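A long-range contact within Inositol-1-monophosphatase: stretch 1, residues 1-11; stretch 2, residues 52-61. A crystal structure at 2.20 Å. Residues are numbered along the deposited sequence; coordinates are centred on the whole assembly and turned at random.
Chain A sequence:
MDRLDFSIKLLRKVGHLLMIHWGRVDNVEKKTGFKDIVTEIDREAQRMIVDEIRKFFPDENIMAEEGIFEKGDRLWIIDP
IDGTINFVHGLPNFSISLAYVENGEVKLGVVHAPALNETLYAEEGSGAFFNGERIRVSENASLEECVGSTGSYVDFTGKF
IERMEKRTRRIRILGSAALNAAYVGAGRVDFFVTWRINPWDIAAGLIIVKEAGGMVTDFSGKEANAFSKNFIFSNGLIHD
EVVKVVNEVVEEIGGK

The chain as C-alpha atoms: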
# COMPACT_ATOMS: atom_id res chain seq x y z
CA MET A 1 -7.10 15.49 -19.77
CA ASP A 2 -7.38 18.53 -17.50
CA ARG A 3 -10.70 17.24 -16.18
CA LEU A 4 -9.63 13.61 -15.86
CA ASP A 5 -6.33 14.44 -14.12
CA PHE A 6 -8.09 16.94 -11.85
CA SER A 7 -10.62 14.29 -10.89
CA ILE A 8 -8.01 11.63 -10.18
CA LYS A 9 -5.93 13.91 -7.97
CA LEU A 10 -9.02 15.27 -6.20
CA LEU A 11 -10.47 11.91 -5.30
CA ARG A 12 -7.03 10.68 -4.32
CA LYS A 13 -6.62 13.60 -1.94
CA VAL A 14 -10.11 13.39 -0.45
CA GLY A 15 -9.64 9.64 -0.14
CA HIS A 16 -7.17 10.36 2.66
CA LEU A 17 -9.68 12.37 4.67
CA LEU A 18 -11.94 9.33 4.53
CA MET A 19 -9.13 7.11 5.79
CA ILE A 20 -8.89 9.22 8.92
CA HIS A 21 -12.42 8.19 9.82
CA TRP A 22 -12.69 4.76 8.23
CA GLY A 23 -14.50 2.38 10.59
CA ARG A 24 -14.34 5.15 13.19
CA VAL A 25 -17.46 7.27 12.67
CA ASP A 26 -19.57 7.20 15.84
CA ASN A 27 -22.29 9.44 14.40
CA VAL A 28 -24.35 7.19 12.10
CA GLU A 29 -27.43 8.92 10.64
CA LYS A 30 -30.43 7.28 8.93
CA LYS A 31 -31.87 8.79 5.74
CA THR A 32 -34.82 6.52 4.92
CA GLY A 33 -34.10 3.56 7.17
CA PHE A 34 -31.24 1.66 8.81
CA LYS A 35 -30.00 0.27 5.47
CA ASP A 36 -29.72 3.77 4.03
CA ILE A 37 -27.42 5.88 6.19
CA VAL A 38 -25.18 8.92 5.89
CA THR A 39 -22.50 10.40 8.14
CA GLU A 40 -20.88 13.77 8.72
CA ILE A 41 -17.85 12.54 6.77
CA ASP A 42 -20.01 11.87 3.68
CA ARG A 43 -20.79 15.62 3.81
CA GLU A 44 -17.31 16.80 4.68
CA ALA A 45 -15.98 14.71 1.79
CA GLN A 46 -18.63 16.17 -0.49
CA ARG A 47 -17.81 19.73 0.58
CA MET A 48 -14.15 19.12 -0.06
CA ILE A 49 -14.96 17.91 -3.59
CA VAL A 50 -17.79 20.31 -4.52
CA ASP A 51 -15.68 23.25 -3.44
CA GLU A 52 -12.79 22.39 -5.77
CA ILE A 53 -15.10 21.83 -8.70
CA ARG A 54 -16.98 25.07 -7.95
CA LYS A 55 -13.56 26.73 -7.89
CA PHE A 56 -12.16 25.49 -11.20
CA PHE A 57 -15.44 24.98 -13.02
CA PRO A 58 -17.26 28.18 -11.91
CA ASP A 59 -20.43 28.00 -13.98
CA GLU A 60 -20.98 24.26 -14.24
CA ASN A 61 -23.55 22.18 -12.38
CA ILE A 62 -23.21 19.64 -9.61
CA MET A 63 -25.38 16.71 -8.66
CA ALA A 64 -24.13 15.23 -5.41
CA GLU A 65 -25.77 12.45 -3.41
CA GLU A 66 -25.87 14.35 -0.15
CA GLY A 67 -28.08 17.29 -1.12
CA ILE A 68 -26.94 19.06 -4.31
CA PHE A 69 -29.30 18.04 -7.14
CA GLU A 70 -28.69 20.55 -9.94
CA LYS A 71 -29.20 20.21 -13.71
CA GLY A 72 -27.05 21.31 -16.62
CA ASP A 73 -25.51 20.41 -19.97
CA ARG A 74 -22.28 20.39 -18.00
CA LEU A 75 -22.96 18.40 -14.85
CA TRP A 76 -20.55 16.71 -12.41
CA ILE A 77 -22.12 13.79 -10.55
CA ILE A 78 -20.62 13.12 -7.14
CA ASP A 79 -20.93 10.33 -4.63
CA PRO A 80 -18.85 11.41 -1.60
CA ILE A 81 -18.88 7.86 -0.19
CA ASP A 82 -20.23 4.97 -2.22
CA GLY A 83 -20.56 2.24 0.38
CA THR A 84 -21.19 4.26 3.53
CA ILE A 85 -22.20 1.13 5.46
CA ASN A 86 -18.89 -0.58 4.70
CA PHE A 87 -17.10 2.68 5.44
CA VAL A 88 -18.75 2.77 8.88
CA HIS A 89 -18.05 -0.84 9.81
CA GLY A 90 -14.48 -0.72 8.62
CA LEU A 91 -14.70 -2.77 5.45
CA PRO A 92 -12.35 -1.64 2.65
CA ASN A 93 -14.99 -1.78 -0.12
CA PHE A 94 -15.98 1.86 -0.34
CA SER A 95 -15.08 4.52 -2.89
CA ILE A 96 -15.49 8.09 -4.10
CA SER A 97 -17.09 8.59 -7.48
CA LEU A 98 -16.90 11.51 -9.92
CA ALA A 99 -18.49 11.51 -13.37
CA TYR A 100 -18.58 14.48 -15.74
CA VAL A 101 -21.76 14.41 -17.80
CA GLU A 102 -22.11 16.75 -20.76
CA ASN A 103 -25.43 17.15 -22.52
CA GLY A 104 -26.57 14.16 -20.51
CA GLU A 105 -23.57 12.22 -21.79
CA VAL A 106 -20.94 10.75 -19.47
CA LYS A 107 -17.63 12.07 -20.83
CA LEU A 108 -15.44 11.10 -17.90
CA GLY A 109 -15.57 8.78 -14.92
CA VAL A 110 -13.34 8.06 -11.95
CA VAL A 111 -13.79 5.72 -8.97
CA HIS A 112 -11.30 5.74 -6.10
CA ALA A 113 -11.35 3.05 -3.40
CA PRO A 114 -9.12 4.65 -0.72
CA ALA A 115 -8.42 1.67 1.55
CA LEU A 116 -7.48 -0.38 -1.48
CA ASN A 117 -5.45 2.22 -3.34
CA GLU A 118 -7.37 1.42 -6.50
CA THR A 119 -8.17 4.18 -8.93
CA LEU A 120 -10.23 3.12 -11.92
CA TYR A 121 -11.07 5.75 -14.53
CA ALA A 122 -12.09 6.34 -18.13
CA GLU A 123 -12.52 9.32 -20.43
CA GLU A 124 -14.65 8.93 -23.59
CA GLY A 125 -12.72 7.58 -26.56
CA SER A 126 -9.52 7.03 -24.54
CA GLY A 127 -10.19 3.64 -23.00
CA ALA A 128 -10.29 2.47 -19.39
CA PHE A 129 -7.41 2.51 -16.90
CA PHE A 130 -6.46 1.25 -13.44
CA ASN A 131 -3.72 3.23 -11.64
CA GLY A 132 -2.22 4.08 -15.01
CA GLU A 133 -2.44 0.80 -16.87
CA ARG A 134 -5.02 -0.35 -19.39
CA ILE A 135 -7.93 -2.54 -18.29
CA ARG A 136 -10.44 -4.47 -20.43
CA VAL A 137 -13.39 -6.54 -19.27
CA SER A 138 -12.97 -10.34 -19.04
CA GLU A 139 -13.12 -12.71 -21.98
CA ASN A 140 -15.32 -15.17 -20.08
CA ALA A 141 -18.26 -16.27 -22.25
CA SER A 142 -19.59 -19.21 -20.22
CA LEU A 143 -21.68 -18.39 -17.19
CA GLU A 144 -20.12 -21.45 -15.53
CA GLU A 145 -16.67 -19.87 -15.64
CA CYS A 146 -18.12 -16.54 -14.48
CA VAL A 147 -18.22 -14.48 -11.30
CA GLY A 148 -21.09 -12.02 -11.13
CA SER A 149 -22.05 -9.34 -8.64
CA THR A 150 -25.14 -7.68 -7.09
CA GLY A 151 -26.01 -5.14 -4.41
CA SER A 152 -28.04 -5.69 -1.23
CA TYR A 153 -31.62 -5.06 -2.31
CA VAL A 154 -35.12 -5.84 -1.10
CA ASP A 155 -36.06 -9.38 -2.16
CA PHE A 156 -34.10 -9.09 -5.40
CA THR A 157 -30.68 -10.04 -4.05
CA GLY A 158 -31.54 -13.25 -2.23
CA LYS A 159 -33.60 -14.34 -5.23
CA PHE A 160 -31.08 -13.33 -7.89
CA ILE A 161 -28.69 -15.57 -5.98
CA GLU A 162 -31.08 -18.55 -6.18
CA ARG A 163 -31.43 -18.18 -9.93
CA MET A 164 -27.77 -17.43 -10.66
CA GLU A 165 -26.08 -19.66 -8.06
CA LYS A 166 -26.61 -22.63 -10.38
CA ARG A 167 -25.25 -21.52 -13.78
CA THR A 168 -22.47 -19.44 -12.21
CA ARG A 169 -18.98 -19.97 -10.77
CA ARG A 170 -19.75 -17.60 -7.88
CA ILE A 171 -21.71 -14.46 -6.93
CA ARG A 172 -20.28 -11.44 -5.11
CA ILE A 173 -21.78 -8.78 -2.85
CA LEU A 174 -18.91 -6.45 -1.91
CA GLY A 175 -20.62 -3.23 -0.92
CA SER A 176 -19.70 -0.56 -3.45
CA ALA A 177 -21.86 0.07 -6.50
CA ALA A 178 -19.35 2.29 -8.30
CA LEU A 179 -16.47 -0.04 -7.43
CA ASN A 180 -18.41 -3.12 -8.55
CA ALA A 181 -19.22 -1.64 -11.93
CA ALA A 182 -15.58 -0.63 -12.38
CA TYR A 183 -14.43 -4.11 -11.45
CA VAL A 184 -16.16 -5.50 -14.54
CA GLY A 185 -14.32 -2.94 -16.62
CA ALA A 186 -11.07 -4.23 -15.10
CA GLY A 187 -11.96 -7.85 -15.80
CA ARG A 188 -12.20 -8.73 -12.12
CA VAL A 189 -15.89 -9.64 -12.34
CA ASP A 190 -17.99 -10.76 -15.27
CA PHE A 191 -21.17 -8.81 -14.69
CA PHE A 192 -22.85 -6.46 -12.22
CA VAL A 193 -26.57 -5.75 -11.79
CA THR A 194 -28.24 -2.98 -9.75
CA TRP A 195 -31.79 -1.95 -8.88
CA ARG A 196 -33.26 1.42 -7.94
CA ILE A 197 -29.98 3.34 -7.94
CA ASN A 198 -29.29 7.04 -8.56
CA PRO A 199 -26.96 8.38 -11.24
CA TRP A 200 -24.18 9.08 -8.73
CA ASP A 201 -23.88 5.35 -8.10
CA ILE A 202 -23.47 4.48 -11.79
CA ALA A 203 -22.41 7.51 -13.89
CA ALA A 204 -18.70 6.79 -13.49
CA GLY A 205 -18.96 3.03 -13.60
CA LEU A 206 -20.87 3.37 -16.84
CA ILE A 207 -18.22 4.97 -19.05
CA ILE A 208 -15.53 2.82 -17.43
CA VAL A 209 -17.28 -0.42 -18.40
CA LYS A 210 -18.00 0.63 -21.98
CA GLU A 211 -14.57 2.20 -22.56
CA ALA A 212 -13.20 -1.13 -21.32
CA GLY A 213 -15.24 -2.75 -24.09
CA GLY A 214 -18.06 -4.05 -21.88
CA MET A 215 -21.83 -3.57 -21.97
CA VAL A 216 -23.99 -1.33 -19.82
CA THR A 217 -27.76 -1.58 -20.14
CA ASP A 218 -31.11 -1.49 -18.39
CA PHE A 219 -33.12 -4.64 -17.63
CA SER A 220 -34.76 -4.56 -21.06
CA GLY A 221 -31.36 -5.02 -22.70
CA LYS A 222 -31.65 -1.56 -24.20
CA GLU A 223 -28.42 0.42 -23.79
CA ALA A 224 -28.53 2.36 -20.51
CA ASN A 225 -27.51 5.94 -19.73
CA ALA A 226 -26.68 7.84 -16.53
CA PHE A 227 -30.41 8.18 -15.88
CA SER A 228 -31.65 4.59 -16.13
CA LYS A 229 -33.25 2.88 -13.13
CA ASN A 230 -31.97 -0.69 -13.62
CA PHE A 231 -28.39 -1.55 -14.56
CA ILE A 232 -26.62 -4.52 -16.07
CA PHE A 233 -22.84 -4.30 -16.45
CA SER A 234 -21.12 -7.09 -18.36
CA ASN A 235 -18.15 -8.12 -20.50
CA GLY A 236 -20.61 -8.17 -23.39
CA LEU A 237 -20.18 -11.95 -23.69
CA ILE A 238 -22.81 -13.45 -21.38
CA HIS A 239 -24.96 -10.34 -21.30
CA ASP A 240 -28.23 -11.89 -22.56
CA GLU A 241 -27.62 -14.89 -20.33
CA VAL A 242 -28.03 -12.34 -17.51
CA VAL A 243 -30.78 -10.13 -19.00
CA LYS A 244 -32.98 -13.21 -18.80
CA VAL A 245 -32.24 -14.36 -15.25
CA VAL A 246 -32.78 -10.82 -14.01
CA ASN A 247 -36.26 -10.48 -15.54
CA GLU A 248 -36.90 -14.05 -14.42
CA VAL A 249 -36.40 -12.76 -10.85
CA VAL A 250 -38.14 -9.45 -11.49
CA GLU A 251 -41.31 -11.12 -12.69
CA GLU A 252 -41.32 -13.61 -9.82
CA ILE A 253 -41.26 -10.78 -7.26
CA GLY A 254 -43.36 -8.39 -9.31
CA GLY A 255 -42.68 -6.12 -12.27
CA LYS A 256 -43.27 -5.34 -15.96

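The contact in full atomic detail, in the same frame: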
# COMPACT_ATOMS: atom_id res chain seq x y z
N MET A 1 -7.50 14.07 -19.51
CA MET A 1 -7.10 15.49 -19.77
C MET A 1 -6.98 16.34 -18.50
O MET A 1 -6.50 15.88 -17.47
CB MET A 1 -8.10 16.16 -20.72
CG MET A 1 -7.79 15.97 -22.20
SD MET A 1 -8.30 17.43 -23.17
CE MET A 1 -6.93 18.57 -22.81
N ASP A 2 -7.39 17.60 -18.62
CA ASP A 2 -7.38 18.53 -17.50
C ASP A 2 -8.41 17.97 -16.52
O ASP A 2 -8.10 17.72 -15.36
CB ASP A 2 -7.79 19.93 -17.99
CG ASP A 2 -7.75 20.98 -16.90
OD1 ASP A 2 -6.72 21.07 -16.21
OD2 ASP A 2 -8.75 21.73 -16.75
N ARG A 3 -9.62 17.75 -17.01
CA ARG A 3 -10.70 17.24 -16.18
C ARG A 3 -10.40 15.89 -15.56
O ARG A 3 -10.59 15.69 -14.37
CB ARG A 3 -11.99 17.17 -17.00
CG ARG A 3 -12.57 18.55 -17.34
CD ARG A 3 -13.78 18.48 -18.30
NE ARG A 3 -14.30 19.82 -18.57
CZ ARG A 3 -15.30 20.40 -17.90
NH1 ARG A 3 -15.91 19.75 -16.93
NH2 ARG A 3 -15.66 21.64 -18.20
N LEU A 4 -9.94 14.94 -16.37
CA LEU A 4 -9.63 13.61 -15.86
C LEU A 4 -8.56 13.65 -14.77
O LEU A 4 -8.75 13.10 -13.69
CB LEU A 4 -9.15 12.69 -16.99
CG LEU A 4 -8.71 11.29 -16.57
CD1 LEU A 4 -9.93 10.45 -16.17
CD2 LEU A 4 -7.98 10.64 -17.73
N ASP A 5 -7.45 14.32 -15.06
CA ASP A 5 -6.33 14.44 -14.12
C ASP A 5 -6.74 15.12 -12.82
O ASP A 5 -6.32 14.73 -11.72
CB ASP A 5 -5.20 15.23 -14.79
CG ASP A 5 -3.89 15.12 -14.04
OD1 ASP A 5 -3.26 16.17 -13.75
OD2 ASP A 5 -3.48 13.98 -13.76
N PHE A 6 -7.57 16.16 -12.96
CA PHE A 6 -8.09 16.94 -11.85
C PHE A 6 -8.92 16.04 -10.95
O PHE A 6 -8.82 16.09 -9.73
CB PHE A 6 -8.98 18.05 -12.42
CG PHE A 6 -9.90 18.70 -11.41
CD1 PHE A 6 -9.47 19.78 -10.65
CD2 PHE A 6 -11.20 18.23 -11.24
CE1 PHE A 6 -10.33 20.39 -9.72
CE2 PHE A 6 -12.07 18.83 -10.31
CZ PHE A 6 -11.63 19.91 -9.55
N SER A 7 -9.74 15.21 -11.58
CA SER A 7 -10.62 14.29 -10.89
C SER A 7 -9.84 13.22 -10.13
O SER A 7 -10.15 12.90 -8.99
CB SER A 7 -11.55 13.63 -11.90
OG SER A 7 -12.32 14.61 -12.58
N ILE A 8 -8.83 12.66 -10.79
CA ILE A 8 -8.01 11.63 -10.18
C ILE A 8 -7.31 12.18 -8.94
O ILE A 8 -7.39 11.58 -7.87
CB ILE A 8 -6.95 11.13 -11.17
CG1 ILE A 8 -7.64 10.39 -12.32
CG2 ILE A 8 -5.95 10.22 -10.46
CD1 ILE A 8 -6.73 10.07 -13.50
N LYS A 9 -6.64 13.32 -9.09
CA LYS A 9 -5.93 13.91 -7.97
C LYS A 9 -6.84 14.38 -6.84
O LYS A 9 -6.44 14.36 -5.68
CB LYS A 9 -5.07 15.06 -8.47
CG LYS A 9 -4.11 14.60 -9.54
CD LYS A 9 -3.12 15.67 -9.94
CE LYS A 9 -2.15 15.08 -10.93
NZ LYS A 9 -1.28 16.11 -11.53
N LEU A 10 -8.05 14.79 -7.18
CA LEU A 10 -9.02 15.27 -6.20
C LEU A 10 -9.53 14.12 -5.37
O LEU A 10 -9.56 14.18 -4.15
CB LEU A 10 -10.21 15.92 -6.90
CG LEU A 10 -10.81 17.24 -6.43
CD1 LEU A 10 -12.22 17.31 -7.00
CD2 LEU A 10 -10.84 17.36 -4.92
N LEU A 11 -9.96 13.05 -6.04
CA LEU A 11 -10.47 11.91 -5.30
C LEU A 11 -9.38 11.23 -4.51
O LEU A 11 -9.64 10.65 -3.46
CB LEU A 11 -11.14 10.91 -6.25
CG LEU A 11 -12.37 11.37 -7.03
CD1 LEU A 11 -13.37 10.25 -7.02
CD2 LEU A 11 -12.97 12.63 -6.44
N GLU A 52 -13.86 22.32 -4.77
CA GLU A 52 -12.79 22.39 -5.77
C GLU A 52 -13.37 22.48 -7.17
O GLU A 52 -12.80 23.17 -8.03
CB GLU A 52 -11.87 21.17 -5.67
CG GLU A 52 -10.77 21.31 -4.64
CD GLU A 52 -9.72 22.32 -5.04
OE1 GLU A 52 -8.87 22.01 -5.90
OE2 GLU A 52 -9.75 23.44 -4.49
N ILE A 53 -14.47 21.78 -7.40
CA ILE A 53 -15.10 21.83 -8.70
C ILE A 53 -15.64 23.25 -8.88
O ILE A 53 -15.33 23.91 -9.88
CB ILE A 53 -16.23 20.81 -8.80
CG1 ILE A 53 -15.65 19.39 -8.77
CG2 ILE A 53 -17.00 21.02 -10.07
CD1 ILE A 53 -16.68 18.30 -8.88
N ARG A 54 -16.41 23.72 -7.90
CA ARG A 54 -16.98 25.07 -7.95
C ARG A 54 -15.89 26.13 -8.19
O ARG A 54 -16.15 27.20 -8.75
CB ARG A 54 -17.72 25.38 -6.65
CG ARG A 54 -19.04 24.63 -6.46
CD ARG A 54 -20.22 25.38 -7.08
NE ARG A 54 -21.49 24.65 -7.03
CZ ARG A 54 -22.12 24.30 -5.91
NH1 ARG A 54 -21.62 24.61 -4.72
NH2 ARG A 54 -23.27 23.65 -5.99
N LYS A 55 -14.68 25.81 -7.76
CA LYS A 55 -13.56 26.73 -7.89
C LYS A 55 -12.96 26.75 -9.28
O LYS A 55 -12.69 27.83 -9.82
CB LYS A 55 -12.49 26.36 -6.87
CG LYS A 55 -11.22 27.15 -6.98
CD LYS A 55 -10.27 26.74 -5.87
CE LYS A 55 -8.95 27.48 -5.93
NZ LYS A 55 -8.02 26.94 -4.88
N PHE A 56 -12.76 25.58 -9.87
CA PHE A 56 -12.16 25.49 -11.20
C PHE A 56 -13.16 25.39 -12.34
O PHE A 56 -12.81 25.58 -13.51
CB PHE A 56 -11.18 24.31 -11.27
CG PHE A 56 -9.95 24.50 -10.44
CD1 PHE A 56 -9.95 24.18 -9.08
CD2 PHE A 56 -8.81 25.07 -10.99
CE1 PHE A 56 -8.83 24.43 -8.29
CE2 PHE A 56 -7.68 25.32 -10.21
CZ PHE A 56 -7.69 25.00 -8.86
N PHE A 57 -14.40 25.10 -12.01
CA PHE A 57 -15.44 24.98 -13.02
C PHE A 57 -16.62 25.85 -12.60
O PHE A 57 -17.76 25.39 -12.52
CB PHE A 57 -15.81 23.50 -13.17
CG PHE A 57 -14.65 22.63 -13.58
CD1 PHE A 57 -14.35 22.42 -14.92
CD2 PHE A 57 -13.81 22.08 -12.62
CE1 PHE A 57 -13.24 21.68 -15.30
CE2 PHE A 57 -12.69 21.34 -12.99
CZ PHE A 57 -12.41 21.14 -14.33
N PRO A 58 -16.34 27.14 -12.34
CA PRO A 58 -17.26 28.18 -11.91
C PRO A 58 -18.73 28.05 -12.29
O PRO A 58 -19.58 27.93 -11.41
CB PRO A 58 -16.62 29.44 -12.48
CG PRO A 58 -15.19 29.16 -12.28
CD PRO A 58 -15.06 27.74 -12.76
N ASP A 59 -19.03 28.08 -13.58
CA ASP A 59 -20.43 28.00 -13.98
C ASP A 59 -20.86 26.66 -14.55
O ASP A 59 -21.42 26.59 -15.65
CB ASP A 59 -20.78 29.15 -14.94
CG ASP A 59 -19.82 29.26 -16.13
OD1 ASP A 59 -19.75 28.31 -16.94
OD2 ASP A 59 -19.13 30.31 -16.25
N GLU A 60 -20.60 25.60 -13.81
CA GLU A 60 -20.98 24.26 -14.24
C GLU A 60 -21.81 23.67 -13.11
O GLU A 60 -21.65 24.07 -11.95
CB GLU A 60 -19.74 23.44 -14.56
CG GLU A 60 -19.06 23.99 -15.82
CD GLU A 60 -17.80 23.25 -16.23
OE1 GLU A 60 -17.82 22.00 -16.23
OE2 GLU A 60 -16.81 23.93 -16.58
N ASN A 61 -22.70 22.74 -13.42
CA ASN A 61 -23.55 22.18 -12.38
C ASN A 61 -23.04 20.97 -11.65
O ASN A 61 -22.17 20.25 -12.14
CB ASN A 61 -24.94 21.90 -12.95
CG ASN A 61 -25.69 23.18 -13.29
OD1 ASN A 61 -25.42 23.82 -14.30
ND2 ASN A 61 -26.61 23.57 -12.41

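The two stretches meet as helices running in roughly opposite directions: helix 2-11 and helix 52-56 make an angle of 150° between their N-to-C directions, and their axes come no closer than 12.1 Å. At that spacing side chains must fill the gap. The nearest CA pairs fix the register, Leu10 CA to Glu52 CA at 8.1 Å and Arg3 CA to Phe57 CA at 9.6 Å. Arg3, Phe6 and Leu10, spaced about one helical turn apart, supply most of the first helix's contact, and the two stretches together bury 407 Å².

The hydrogen bonds across the contact all come from Arg3. Its CA-to-CB bond points sideways, but the m, t, t chain carries the guanidinium to Glu60, beyond the end of the second helix. Arg3 NH1 donates to Glu60 OE1 at 3.0 Å (N-H...O 144°), and Arg3 NH2 donates to the same Glu60 OE1 at 2.9 Å (150°). OE1 thus accepts from both terminal nitrogens and lies near the guanidinium plane, as expected for a charged pair in a salt bridge. A weak third bond runs from Arg3 NH2 to Glu60 OE2, 3.0 Å at 139°. Both carboxylate oxygens have further hydrogen bonds elsewhere in the structure. Phe57 CE1 lies over one face of the guanidinium, 3.6 Å from Arg3 CZ, so the cation has an acceptor at its edge and an aromatic carbon over a face.

Phe6 is central to the apolar part. Phe57 turns its edge toward the Phe6 face, with centroids 5.1 Å apart, planes at 69° and Phe6 CE2 3.7 Å from Phe57 CE2. Phe56 makes an oblique pair with Phe6, centroids 5.8 Å apart and planes at 58°, with Phe56 CD1 3.9 Å from Phe6 CE1. At the Phe6 edge lie Ile53, with CG1 3.9 Å from Phe6 CE2, and the carbonyl of Glu52, whose O is 3.8 Å from Phe6 CZ. That carbonyl is already satisfied within its helix, accepting from Phe56 N at 3.0 Å. Further along, Leu10 CD2 packs at 4.0 Å from Glu52 CG, the aliphatic part of an acidic side chain.

Some polar groups are satisfied within their own stretch. Ser7 OG donates to Arg3 O at 2.7 Å, and the same carbonyl accepts from Ser7 N at 3.0 Å. Lys9 NZ bridges to Asp5 OD1 at 3.0 Å, one turn back; Lys9 NZ and Asp5 OD2 also bond elsewhere in the structure. Phe57 is the first residue to leave helical phi/psi, and its N closes the helical pattern by donating to Ile53 O at 2.6 Å.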